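Local structure of SidF, inhibitor of growth family, member 3 (Legionella pneumophila subsp. pneumophila, 4FYE) at residues Ala272-Tyr276 and Ser277-Gly281; Glu299-Ile302 and Gln303-Gln307; Ala364-Arg367 and Val368-Glu371; Ser646-Asn649 and Asn650-Gly653; Lys659-Gly662 and Asn663-Thr667. The protein probably removes the 3-phosphate from phosphatidylinositol phosphates such as the 3,4,5-trisphosphate, acting as a phosphoinositide phosphatase. The protein carries 1 engineered substitution. One frame throughout, in Å; residues are numbered along the deposited sequence.

Contact 1: Ala272-Tyr276 and Ser277-Gly281; sequences ARMPY and SDFKG
A single 3-10 turn in the loop between strand 260-268 and helix 284-311 folds Phe279 back beside Met274. The meeting is a Met-aromatic contact at the ring's edge: Met274 SD lies near the ring plane, 3.9 Å from Phe279 CE2 and 5.2 Å from the ring centroid. Met274 CG sits between its own backbone N and carbonyl carbon (chi1 53°), and a further bend at chi3 (89°) turns the chain beyond the sulfur. Such a flexible, polarisable side chain suits a buried place where a rigid ring must be met from its rim. Helix 373-387 touches both residues through Glu375, and Ile290 of helix 284-311 packs on Phe279. Pro275 stands at the centre of an inverse gamma turn, in which Tyr276 N weakly bonds Met274 O at 2.8 Å; proline suits the centre because this bond makes no use of an N-H at that position. The turn then runs on into the 3-10 segment, where Asp278 N reaches Pro275 O at 3.5 Å, a weak bond. Asp278 OD2 rests against Pro275 CB at 3.3 Å, while its other oxygen, OD1, accepts a hydrogen bond from the backbone N of Leu239.

Contact 2: Glu299-Ile302 and Gln303-Gln307; sequences EEVI and QTLAQ
Glu299-Ile302 and Gln303-Gln307 are consecutive turns of helix 284-311, joined by regular i to i+4 bonds such as Gln303 N to Glu299 O at 2.9 Å and Ala306 N to Ile302 O at 3.1 Å. Glu300 O is gripped twice. Thr304 N bonds it at 2.9 Å, and Thr304 OG1 adds a second hydrogen bond at 3.1 Å from above the carbonyl plane, 43° out of it. The threonine can do this because OG1 stands beside its own backbone N (chi1 -54°), which leans the hydroxyl back over the preceding turn and leaves the methyl CG2 anti to that N. One turn along, Leu305 lies against Val301: CD2 comes to 4.2 Å from Val301 CG1, and Leu305 CG rests on Val301 O at 3.3 Å. Both branched residues also pack on strand 353-360, and Ile302 and the small Ala306 face strands 391-399 and 402-416. The acids point to other partners, Glu299 pairing with Arg213 and Glu300 OE2 with Asn243 N. The chemistry implies that the Thr304 hydroxyl, which would otherwise need a partner in the interior, is satisfied by Glu300 O within the buried helix itself, while Ile302, Leu305 and Ala306 give the packing strands a largely aliphatic surface.

Contact 3: Ala364-Arg367 and Val368-Glu371; sequences AGQR and VAAE
Gln366 reaches Val368 and Ala369 with an extended chain: CG lies anti to the backbone N (chi1 -156°) and CD continues the line (chi2 174°), so the amide is carried forward alongside the next residues of the chain. Its OE1 ends 2.9 Å from Val368 O and 3.5 Å from Ala369 O. All three are acceptors, so these are close approaches and not hydrogen bonds, and as modelled they should be mutually unfavourable. The amide's other end is engaged outside these two segments, where NE2 makes a weak hydrogen bond to Asn420 OD1. The segment belongs to the irregular loop that leads from strand 353-360 to helix 373-387. It doubles back at Ala369, whose backbone is in the left-handed region (phi 50°), and this brings Ala370 CB to 3.5 Å from Gln366 O. A methyl group is small enough to sit over that carbonyl. Arg367 and Val368 turn their side chains outward from the bend, which suits the charged Arg367 at an exposed place; the exposed Val368, its CG1 3.4 Å from Arg367 O, instead packs with Gln366 on Phe422. Backbone hydrogen bonds between Gly365 and Asp433 and between Arg367 and Leu431 tie the first half of the loop to a neighbouring loop, and Arg367 NH2 forms a long, weak ion pair with Asp433.

Contact 4: Ser646-Asn649 and Asn650-Gly653; sequences SKSN and NDRG. Engineered in segment 646-649: Ser646 (natural residue Cys). With PO4 (phosphate ion), chain B.
Arg652 CB packs on Ser646 CB at 3.8 Å, and these two residues open and close the CX5R signature loop of the cysteine-dependent phosphatases; position 646 is an engineered serine in place of the natural cysteine. From CB, itself 3.2 Å from phosphate O1, the arginine chain runs along the bound phosphate ion, with CG and CD passing the same oxygen. A bend at chi3 (-45°) then turns the guanidinium so that its NE and NH2 edge faces the anion: NE bonds O1 at 2.7 Å and NH2 bonds O2 at 2.9 Å, the latter oxygen lying at the edge of the group and in its plane. Arginine suits this place because its planar fork can offer two N-H groups to neighbouring oxygens at once. The backbone completes the cradle. Lys647 N binds O2 at 2.8 Å, Asp651 N binds O4 and Arg652 N binds O1, as expected of a P-loop whose amides turn inward at the start of helix 652-668. The helix N-terminus there would also favour an anion. The phosphate probably comes from the crystallisation liquor, yet its position is consistent with that of a substrate phosphate, the natural cysteine being the probable nucleophile. Ser648 OG accepts a weak bond from Asn650 N, and outside the loop Asp651 OD1 accepts from Lys718 N. Ser646 OG lies only 2.5 Å from phosphate O4, and takes a hydrogen bond from Gly653 N at 3.2 Å.

Contact 5: Lys659-Gly662 and Asn663-Thr667; sequences KIVG and NALWT
Ala664 N bonds Ile660 O at 2.8 Å, the shortest of the backbone bonds that join these two turns of helix 652-668. Asn663 likewise ties back to the turn before, its N bonding Lys659 O at 3.0 Å, while its CB rests on the same oxygen at 3.2 Å. Asn663 O is in turn held by both donors of Thr667, the hydroxyl OG1 at 2.7 Å and the backbone N at 3.1 Å; with OG1 anti to the carbonyl carbon (chi1 -53°), the hydroxyl reaches the previous turn. The buried amide of Asn663 leaves the helix to hydrogen-bond through ND2 with Tyr605 OH, a use for a polar side chain inside the fold. Leu665 CD1 approaches Val661 CG1 at 4.5 Å, a loose aliphatic contact between residues also joined by the bond from Leu665 N to Val661 O. Gly662 contributes its backbone, Trp666 N meeting Gly662 O at 2.9 Å, and the indole of Trp666 leads away from that turn. The long arm of Lys659 delivers its charged end to Asn726 O and lies in cation-pi contact with Phe727. Around the helix, Ile660 packs on helix 626-637, Ala664 and Leu665 touch His264 and His263 of strand 260-268, and Trp666 lies against helix 692-699.

The five contacts follow one another along the chain without interleaving. Contacts 1 and 2 lie before and on helix 284-311 and touch through Arg273 and Val301, although their centres are 22 Å apart. Contact 4, the phosphate-binding loop, has its centre about 15 Å from those of contacts 1 and 3. Its Lys647 touches both, packing on Tyr276 and hydrogen-bonding Ala272 through the backbone on one hand, and weakly reaching Glu371 O on the other. Both loops border the phosphate-binding loop through Lys647. Contacts 4 and 5 share helix 652-668, with centres 19 Å apart, and the helix that begins at the phosphate leads away from the centre of the chain, though contact 5 stays buried.

Contact 1: Ala272-Tyr276 and Ser277-Gly281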
loop_
_atom_site.group_PDB
_atom_site.type_symbol
_atom_site.label_atom_id
_atom_site.label_comp_id
_atom_site.label_asym_id
_atom_site.label_seq_id
_atom_site.Cartn_x
_atom_site.Cartn_y
_atom_site.Cartn_z
ATOM N N ALA A 272 -6.001 7.406 1.983
ATOM C CA ALA A 272 -5.797 8.812 2.243
ATOM C C ALA A 272 -5.542 8.981 3.733
ATOM O O ALA A 272 -6.203 8.376 4.574
ATOM C CB ALA A 272 -7.008 9.612 1.814
ATOM N N ARG A 273 -4.553 9.809 4.038
ATOM C CA ARG A 273 -4.087 10.030 5.392
ATOM C C ARG A 273 -4.991 11.055 5.990
ATOM O O ARG A 273 -4.827 11.467 7.128
ATOM C CB ARG A 273 -2.685 10.606 5.374
ATOM C CG ARG A 273 -1.586 9.576 5.318
ATOM C CD ARG A 273 -0.399 10.124 4.567
ATOM N NE ARG A 273 0.022 9.199 3.538
ATOM C CZ ARG A 273 1.249 8.721 3.437
ATOM N NH1 ARG A 273 2.172 9.090 4.301
ATOM N NH2 ARG A 273 1.547 7.877 2.471
ATOM N N MET A 274 -5.926 11.510 5.181
ATOM C CA MET A 274 -6.734 12.586 5.566
ATOM C C MET A 274 -8.128 12.152 5.461
ATOM O O MET A 274 -8.468 11.394 4.575
ATOM C CB MET A 274 -6.480 13.722 4.650
ATOM C CG MET A 274 -6.620 13.336 3.224
ATOM S SD MET A 274 -7.071 14.900 2.464
ATOM C CE MET A 274 -5.394 15.430 2.167
ATOM N N PRO A 275 -8.955 12.631 6.387
ATOM C CA PRO A 275 -10.353 12.271 6.312
ATOM C C PRO A 275 -11.043 13.072 5.194
ATOM O O PRO A 275 -11.574 14.173 5.393
ATOM C CB PRO A 275 -10.878 12.607 7.713
ATOM C CG PRO A 275 -9.802 13.416 8.399
ATOM C CD PRO A 275 -8.681 13.634 7.434
ATOM N N TYR A 276 -10.972 12.496 4.013
ATOM C CA TYR A 276 -11.662 12.936 2.804
ATOM C C TYR A 276 -13.099 13.488 2.946
ATOM O O TYR A 276 -13.389 14.592 2.486
ATOM C CB TYR A 276 -11.681 11.765 1.800
ATOM C CG TYR A 276 -12.028 10.352 2.346
ATOM C CD1 TYR A 276 -12.413 10.122 3.693
ATOM C CD2 TYR A 276 -11.989 9.250 1.491
ATOM C CE1 TYR A 276 -12.719 8.840 4.149
ATOM C CE2 TYR A 276 -12.291 7.972 1.933
ATOM C CZ TYR A 276 -12.655 7.770 3.250
ATOM O OH TYR A 276 -12.947 6.488 3.633
ATOM N N SER A 277 -13.957 12.714 3.600
ATOM C CA SER A 277 -15.392 12.963 3.646
ATOM C C SER A 277 -15.749 14.291 4.297
ATOM O O SER A 277 -16.669 14.982 3.875
ATOM C CB SER A 277 -16.088 11.827 4.389
ATOM O OG SER A 277 -15.410 11.525 5.594
ATOM N N ASP A 278 -15.006 14.643 5.330
ATOM C CA ASP A 278 -15.299 15.824 6.115
ATOM C C ASP A 278 -15.143 17.069 5.252
ATOM O O ASP A 278 -15.604 18.147 5.608
ATOM C CB ASP A 278 -14.389 15.882 7.341
ATOM C CG ASP A 278 -14.599 14.706 8.277
ATOM O OD1 ASP A 278 -15.388 14.838 9.232
ATOM O OD2 ASP A 278 -13.982 13.646 8.056
ATOM N N PHE A 279 -14.481 16.900 4.115
ATOM C CA PHE A 279 -14.061 17.991 3.239
ATOM C C PHE A 279 -15.138 18.893 2.629
ATOM O O PHE A 279 -14.908 20.082 2.447
ATOM C CB PHE A 279 -13.194 17.435 2.115
ATOM C CG PHE A 279 -11.864 18.100 2.003
ATOM C CD1 PHE A 279 -11.777 19.445 1.727
ATOM C CD2 PHE A 279 -10.702 17.380 2.187
ATOM C CE1 PHE A 279 -10.553 20.066 1.627
ATOM C CE2 PHE A 279 -9.473 17.995 2.090
ATOM C CZ PHE A 279 -9.398 19.341 1.809
ATOM N N LYS A 280 -16.283 18.341 2.263
ATOM C CA LYS A 280 -17.260 19.101 1.492
ATOM C C LYS A 280 -17.782 20.350 2.196
ATOM O O LYS A 280 -18.055 20.337 3.396
ATOM C CB LYS A 280 -18.446 18.210 1.139
ATOM C CG LYS A 280 -19.385 17.953 2.306
ATOM C CD LYS A 280 -20.772 17.551 1.827
ATOM C CE LYS A 280 -21.859 18.089 2.745
ATOM N NZ LYS A 280 -23.230 17.794 2.242
ATOM N N GLY A 281 -17.928 21.428 1.431
ATOM C CA GLY A 281 -18.540 22.646 1.925
ATOM C C GLY A 281 -17.908 23.185 3.189
ATOM O O GLY A 281 -18.608 23.533 4.134
#

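Contact 2: Glu299-Ile302 and Gln303-Gln307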
loop_
_atom_site.group_PDB
_atom_site.type_symbol
_atom_site.label_atom_id
_atom_site.label_comp_id
_atom_site.label_asym_id
_atom_site.label_seq_id
_atom_site.Cartn_x
_atom_site.Cartn_y
_atom_site.Cartn_z
ATOM N N GLU A 299 2.516 11.453 11.463
ATOM C CA GLU A 299 3.356 10.906 12.507
ATOM C C GLU A 299 3.103 9.426 12.795
ATOM O O GLU A 299 4.070 8.670 12.967
ATOM C CB GLU A 299 3.610 11.821 13.742
ATOM C CG GLU A 299 2.450 12.076 14.704
ATOM C CD GLU A 299 2.879 12.706 16.050
ATOM O OE1 GLU A 299 2.193 12.466 17.062
ATOM O OE2 GLU A 299 3.876 13.449 16.149
ATOM N N GLU A 300 1.860 8.969 12.674
ATOM C CA GLU A 300 1.568 7.552 12.844
ATOM C C GLU A 300 2.292 6.743 11.799
ATOM O O GLU A 300 2.887 5.715 12.086
ATOM C CB GLU A 300 0.076 7.282 12.799
ATOM C CG GLU A 300 -0.354 5.831 13.122
ATOM C CD GLU A 300 -1.765 5.452 12.606
ATOM O OE1 GLU A 300 -2.047 4.231 12.426
ATOM O OE2 GLU A 300 -2.614 6.346 12.340
ATOM N N VAL A 301 2.279 7.232 10.570
ATOM C CA VAL A 301 3.055 6.606 9.517
ATOM C C VAL A 301 4.545 6.492 9.884
ATOM O O VAL A 301 5.180 5.522 9.498
ATOM C CB VAL A 301 2.877 7.367 8.161
ATOM C CG1 VAL A 301 3.920 6.977 7.081
ATOM C CG2 VAL A 301 1.473 7.183 7.680
ATOM N N ILE A 302 5.107 7.486 10.573
ATOM C CA ILE A 302 6.522 7.407 10.982
ATOM C C ILE A 302 6.663 6.321 12.011
ATOM O O ILE A 302 7.579 5.520 11.980
ATOM C CB ILE A 302 7.060 8.721 11.527
ATOM C CG1 ILE A 302 6.831 9.807 10.483
ATOM C CG2 ILE A 302 8.537 8.580 11.946
ATOM C CD1 ILE A 302 7.768 10.967 10.577
ATOM N N GLN A 303 5.712 6.256 12.907
ATOM C CA GLN A 303 5.757 5.250 13.901
ATOM C C GLN A 303 5.703 3.836 13.286
ATOM O O GLN A 303 6.458 2.937 13.702
ATOM C CB GLN A 303 4.609 5.458 14.872
ATOM C CG GLN A 303 4.650 4.477 16.021
ATOM C CD GLN A 303 3.654 4.812 17.080
ATOM O OE1 GLN A 303 2.555 4.257 17.071
ATOM N NE2 GLN A 303 4.002 5.743 17.974
ATOM N N THR A 304 4.868 3.647 12.278
ATOM C CA THR A 304 4.716 2.332 11.639
ATOM C C THR A 304 5.984 2.016 10.815
ATOM O O THR A 304 6.407 0.875 10.814
ATOM C CB THR A 304 3.437 2.331 10.784
ATOM O OG1 THR A 304 2.354 2.728 11.619
ATOM C CG2 THR A 304 3.093 0.942 10.130
ATOM N N LEU A 305 6.636 2.986 10.158
ATOM C CA LEU A 305 7.829 2.577 9.457
ATOM C C LEU A 305 8.948 2.161 10.402
ATOM O O LEU A 305 9.699 1.206 10.141
ATOM C CB LEU A 305 8.303 3.665 8.557
ATOM C CG LEU A 305 7.404 4.210 7.441
ATOM C CD1 LEU A 305 8.255 4.506 6.251
ATOM C CD2 LEU A 305 6.222 3.407 6.950
ATOM N N ALA A 306 9.047 2.812 11.556
ATOM C CA ALA A 306 10.113 2.468 12.509
ATOM C C ALA A 306 9.907 1.070 13.051
ATOM O O ALA A 306 10.867 0.349 13.249
ATOM C CB ALA A 306 10.152 3.465 13.650
ATOM N N GLN A 307 8.646 0.687 13.312
ATOM C CA GLN A 307 8.309 -0.693 13.802
ATOM C C GLN A 307 8.664 -1.689 12.712
ATOM O O GLN A 307 9.170 -2.745 13.035
ATOM C CB GLN A 307 6.791 -0.865 14.225
ATOM C CG GLN A 307 6.510 -2.029 15.226
ATOM C CD GLN A 307 6.926 -1.748 16.691
ATOM O OE1 GLN A 307 6.563 -0.724 17.290
ATOM N NE2 GLN A 307 7.662 -2.676 17.292
#

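Contact 3: Ala364-Arg367 and Val368-Glu371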
loop_
_atom_site.group_PDB
_atom_site.type_symbol
_atom_site.label_atom_id
_atom_site.label_comp_id
_atom_site.label_asym_id
_atom_site.label_seq_id
_atom_site.Cartn_x
_atom_site.Cartn_y
_atom_site.Cartn_z
ATOM N N ALA A 364 -4.398 14.029 -9.276
ATOM C CA ALA A 364 -4.430 15.235 -8.498
ATOM C C ALA A 364 -5.083 16.361 -9.223
ATOM O O ALA A 364 -5.719 17.211 -8.578
ATOM C CB ALA A 364 -3.020 15.625 -8.163
ATOM N N GLY A 365 -4.950 16.425 -10.552
ATOM C CA GLY A 365 -5.569 17.593 -11.259
ATOM C C GLY A 365 -7.022 17.517 -11.703
ATOM O O GLY A 365 -7.524 18.454 -12.254
ATOM N N GLN A 366 -7.669 16.370 -11.511
ATOM C CA GLN A 366 -8.987 16.053 -12.091
ATOM C C GLN A 366 -10.050 17.048 -11.714
ATOM O O GLN A 366 -10.126 17.470 -10.588
ATOM C CB GLN A 366 -9.436 14.718 -11.570
ATOM C CG GLN A 366 -10.428 14.014 -12.446
ATOM C CD GLN A 366 -10.742 12.636 -11.964
ATOM O OE1 GLN A 366 -11.912 12.266 -11.904
ATOM N NE2 GLN A 366 -9.706 11.841 -11.651
ATOM N N ARG A 367 -10.933 17.389 -12.643
ATOM C CA ARG A 367 -11.883 18.460 -12.401
ATOM C C ARG A 367 -13.340 18.065 -12.287
ATOM O O ARG A 367 -14.188 18.883 -11.927
ATOM C CB ARG A 367 -11.720 19.560 -13.474
ATOM C CG ARG A 367 -10.454 20.340 -13.230
ATOM C CD ARG A 367 -10.548 21.714 -13.774
ATOM N NE ARG A 367 -9.529 22.568 -13.191
ATOM C CZ ARG A 367 -8.605 23.204 -13.904
ATOM N NH1 ARG A 367 -8.558 23.064 -15.238
ATOM N NH2 ARG A 367 -7.720 23.963 -13.274
ATOM N N VAL A 368 -13.656 16.852 -12.666
ATOM C CA VAL A 368 -14.978 16.357 -12.439
ATOM C C VAL A 368 -14.861 15.057 -11.652
ATOM O O VAL A 368 -13.851 14.362 -11.785
ATOM C CB VAL A 368 -15.728 16.081 -13.745
ATOM C CG1 VAL A 368 -16.018 17.409 -14.438
ATOM C CG2 VAL A 368 -14.975 15.088 -14.609
ATOM N N ALA A 369 -15.880 14.753 -10.841
ATOM C CA ALA A 369 -15.861 13.572 -9.968
ATOM C C ALA A 369 -14.536 13.602 -9.207
ATOM O O ALA A 369 -13.886 12.561 -8.997
ATOM C CB ALA A 369 -15.980 12.290 -10.807
ATOM N N ALA A 370 -14.114 14.816 -8.859
ATOM C CA ALA A 370 -12.786 15.046 -8.330
ATOM C C ALA A 370 -12.466 14.303 -7.010
ATOM O O ALA A 370 -11.307 13.910 -6.774
ATOM C CB ALA A 370 -12.528 16.526 -8.193
ATOM N N GLU A 371 -13.469 14.122 -6.160
ATOM C CA GLU A 371 -13.257 13.546 -4.815
ATOM C C GLU A 371 -12.006 14.070 -4.057
ATOM O O GLU A 371 -11.328 13.295 -3.372
ATOM C CB GLU A 371 -13.216 12.010 -4.896
ATOM C CG GLU A 371 -14.508 11.370 -5.404
ATOM C CD GLU A 371 -14.340 9.880 -5.717
ATOM O OE1 GLU A 371 -13.370 9.264 -5.208
ATOM O OE2 GLU A 371 -15.171 9.298 -6.467
#

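Contact 4: Ser646-Asn649 and Asn650-Gly653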
loop_
_atom_site.group_PDB
_atom_site.type_symbol
_atom_site.label_atom_id
_atom_site.label_comp_id
_atom_site.label_asym_id
_atom_site.label_seq_id
_atom_site.Cartn_x
_atom_site.Cartn_y
_atom_site.Cartn_z
ATOM N N SER A 646 -4.450 5.468 -3.099
ATOM C CA SER A 646 -5.479 6.029 -3.892
ATOM C C SER A 646 -6.339 6.475 -2.703
ATOM O O SER A 646 -5.820 6.485 -1.571
ATOM C CB SER A 646 -6.070 4.902 -4.769
ATOM O OG SER A 646 -6.372 3.612 -4.107
ATOM N N LYS A 647 -7.613 6.823 -2.928
ATOM C CA LYS A 647 -8.445 7.400 -1.848
ATOM C C LYS A 647 -8.640 6.389 -0.726
ATOM O O LYS A 647 -8.113 6.589 0.354
ATOM C CB LYS A 647 -9.782 7.987 -2.361
ATOM C CG LYS A 647 -10.578 8.725 -1.292
ATOM C CD LYS A 647 -11.662 9.617 -1.878
ATOM C CE LYS A 647 -11.670 10.963 -1.131
ATOM N NZ LYS A 647 -12.941 11.758 -1.105
ATOM N N SER A 648 -9.359 5.307 -1.009
ATOM C CA SER A 648 -9.550 4.222 -0.029
ATOM C C SER A 648 -8.525 3.044 -0.127
ATOM O O SER A 648 -8.504 2.167 0.729
ATOM C CB SER A 648 -10.969 3.662 -0.201
ATOM O OG SER A 648 -11.078 3.021 -1.483
ATOM N N ASN A 649 -7.808 3.003 -1.240
ATOM C CA ASN A 649 -6.805 1.988 -1.507
ATOM C C ASN A 649 -7.400 0.664 -1.946
ATOM O O ASN A 649 -6.691 -0.302 -2.150
ATOM C CB ASN A 649 -5.894 1.770 -0.309
ATOM C CG ASN A 649 -4.577 1.156 -0.708
ATOM O OD1 ASN A 649 -3.924 1.625 -1.631
ATOM N ND2 ASN A 649 -4.192 0.088 -0.031
ATOM N N ASN A 650 -8.713 0.626 -2.075
ATOM C CA ASN A 650 -9.397 -0.542 -2.595
ATOM C C ASN A 650 -9.102 -0.839 -4.058
ATOM O O ASN A 650 -9.043 -1.991 -4.459
ATOM C CB ASN A 650 -10.899 -0.444 -2.353
ATOM C CG ASN A 650 -11.265 -0.685 -0.911
ATOM O OD1 ASN A 650 -10.638 -1.488 -0.233
ATOM N ND2 ASN A 650 -12.275 0.016 -0.433
ATOM N N ASP A 651 -8.977 0.203 -4.866
ATOM C CA ASP A 651 -8.954 0.011 -6.302
ATOM C C ASP A 651 -7.645 0.300 -7.028
ATOM O O ASP A 651 -6.932 -0.616 -7.388
ATOM C CB ASP A 651 -10.108 0.786 -6.925
ATOM C CG ASP A 651 -11.367 0.707 -6.090
ATOM O OD1 ASP A 651 -11.939 -0.390 -5.974
ATOM O OD2 ASP A 651 -11.783 1.738 -5.536
ATOM N N ARG A 652 -7.330 1.568 -7.247
ATOM C CA ARG A 652 -6.146 1.925 -8.022
ATOM C C ARG A 652 -4.848 1.471 -7.374
ATOM O O ARG A 652 -3.951 0.989 -8.041
ATOM C CB ARG A 652 -6.101 3.430 -8.269
ATOM C CG ARG A 652 -6.774 3.866 -9.552
ATOM C CD ARG A 652 -7.019 5.358 -9.565
ATOM N NE ARG A 652 -7.571 5.831 -8.307
ATOM C CZ ARG A 652 -7.909 7.089 -8.072
ATOM N NH1 ARG A 652 -7.746 8.001 -9.007
ATOM N NH2 ARG A 652 -8.410 7.433 -6.903
ATOM N N GLY A 653 -4.768 1.631 -6.064
ATOM C CA GLY A 653 -3.567 1.258 -5.273
ATOM C C GLY A 653 -3.312 -0.225 -5.255
ATOM O O GLY A 653 -2.155 -0.678 -5.347
HETATM P P PO4 B . -9.433 4.177 -5.343
HETATM O O1 PO4 B . -8.831 4.003 -6.742
HETATM O O2 PO4 B . -9.182 5.588 -4.824
HETATM O O3 PO4 B . -10.953 3.977 -5.255
HETATM O O4 PO4 B . -8.780 3.167 -4.379
#

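Contact 5: Lys659-Gly662 and Asn663-Thr667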
loop_
_atom_site.group_PDB
_atom_site.type_symbol
_atom_site.label_atom_id
_atom_site.label_comp_id
_atom_site.label_asym_id
_atom_site.label_seq_id
_atom_site.Cartn_x
_atom_site.Cartn_y
_atom_site.Cartn_z
ATOM N N LYS A 659 1.100 -4.938 -9.761
ATOM C CA LYS A 659 2.241 -4.756 -10.655
ATOM C C LYS A 659 3.567 -4.925 -9.884
ATOM O O LYS A 659 4.505 -5.581 -10.354
ATOM C CB LYS A 659 2.114 -3.355 -11.273
ATOM C CG LYS A 659 1.874 -3.302 -12.766
ATOM C CD LYS A 659 0.577 -3.863 -13.234
ATOM C CE LYS A 659 0.404 -3.726 -14.760
ATOM N NZ LYS A 659 0.788 -4.923 -15.619
ATOM N N ILE A 660 3.670 -4.405 -8.664
ATOM C CA ILE A 660 4.982 -4.441 -7.989
ATOM C C ILE A 660 5.223 -5.837 -7.461
ATOM O O ILE A 660 6.340 -6.348 -7.572
ATOM C CB ILE A 660 4.991 -3.472 -6.796
ATOM C CG1 ILE A 660 4.954 -2.042 -7.311
ATOM C CG2 ILE A 660 6.201 -3.689 -5.919
ATOM C CD1 ILE A 660 4.288 -1.100 -6.335
ATOM N N VAL A 661 4.195 -6.473 -6.868
ATOM C CA VAL A 661 4.433 -7.757 -6.252
ATOM C C VAL A 661 4.692 -8.735 -7.389
ATOM O O VAL A 661 5.572 -9.562 -7.275
ATOM C CB VAL A 661 3.257 -8.312 -5.405
ATOM C CG1 VAL A 661 3.766 -9.332 -4.441
ATOM C CG2 VAL A 661 2.659 -7.255 -4.559
ATOM N N GLY A 662 3.947 -8.627 -8.494
ATOM C CA GLY A 662 4.061 -9.617 -9.571
ATOM C C GLY A 662 5.461 -9.480 -10.173
ATOM O O GLY A 662 6.125 -10.460 -10.536
ATOM N N ASN A 663 5.942 -8.251 -10.261
ATOM C CA ASN A 663 7.229 -8.051 -10.838
ATOM C C ASN A 663 8.299 -8.533 -9.914
ATOM O O ASN A 663 9.318 -9.063 -10.381
ATOM C CB ASN A 663 7.486 -6.574 -11.181
ATOM C CG ASN A 663 8.909 -6.356 -11.608
ATOM O OD1 ASN A 663 9.267 -6.597 -12.764
ATOM N ND2 ASN A 663 9.755 -6.007 -10.655
ATOM N N ALA A 664 8.100 -8.336 -8.606
ATOM C CA ALA A 664 9.067 -8.896 -7.612
ATOM C C ALA A 664 9.164 -10.449 -7.699
ATOM O O ALA A 664 10.278 -11.042 -7.660
ATOM C CB ALA A 664 8.648 -8.485 -6.205
ATOM N N LEU A 665 8.003 -11.114 -7.814
ATOM C CA LEU A 665 8.018 -12.557 -7.856
ATOM C C LEU A 665 8.605 -13.082 -9.184
ATOM O O LEU A 665 9.373 -14.017 -9.222
ATOM C CB LEU A 665 6.637 -13.090 -7.620
ATOM C CG LEU A 665 6.173 -13.026 -6.157
ATOM C CD1 LEU A 665 4.707 -13.338 -6.238
ATOM C CD2 LEU A 665 6.873 -14.043 -5.227
ATOM N N TRP A 666 8.233 -12.470 -10.278
ATOM C CA TRP A 666 8.744 -12.897 -11.526
ATOM C C TRP A 666 10.266 -12.797 -11.533
ATOM O O TRP A 666 10.964 -13.701 -11.964
ATOM C CB TRP A 666 8.122 -12.025 -12.610
ATOM C CG TRP A 666 8.659 -12.387 -13.947
ATOM C CD1 TRP A 666 9.698 -11.782 -14.647
ATOM C CD2 TRP A 666 8.231 -13.495 -14.753
ATOM N NE1 TRP A 666 9.908 -12.392 -15.836
ATOM C CE2 TRP A 666 9.098 -13.487 -15.943
ATOM C CE3 TRP A 666 7.317 -14.524 -14.577
ATOM C CZ2 TRP A 666 8.978 -14.452 -16.956
ATOM C CZ3 TRP A 666 7.212 -15.496 -15.584
ATOM C CH2 TRP A 666 8.011 -15.454 -16.751
ATOM N N THR A 667 10.813 -11.714 -11.015
ATOM C CA THR A 667 12.260 -11.472 -11.109
ATOM C C THR A 667 13.020 -12.334 -10.153
ATOM O O THR A 667 14.058 -12.903 -10.493
ATOM C CB THR A 667 12.549 -10.003 -10.796
ATOM O OG1 THR A 667 11.710 -9.211 -11.655
ATOM C CG2 THR A 667 13.998 -9.654 -11.056
#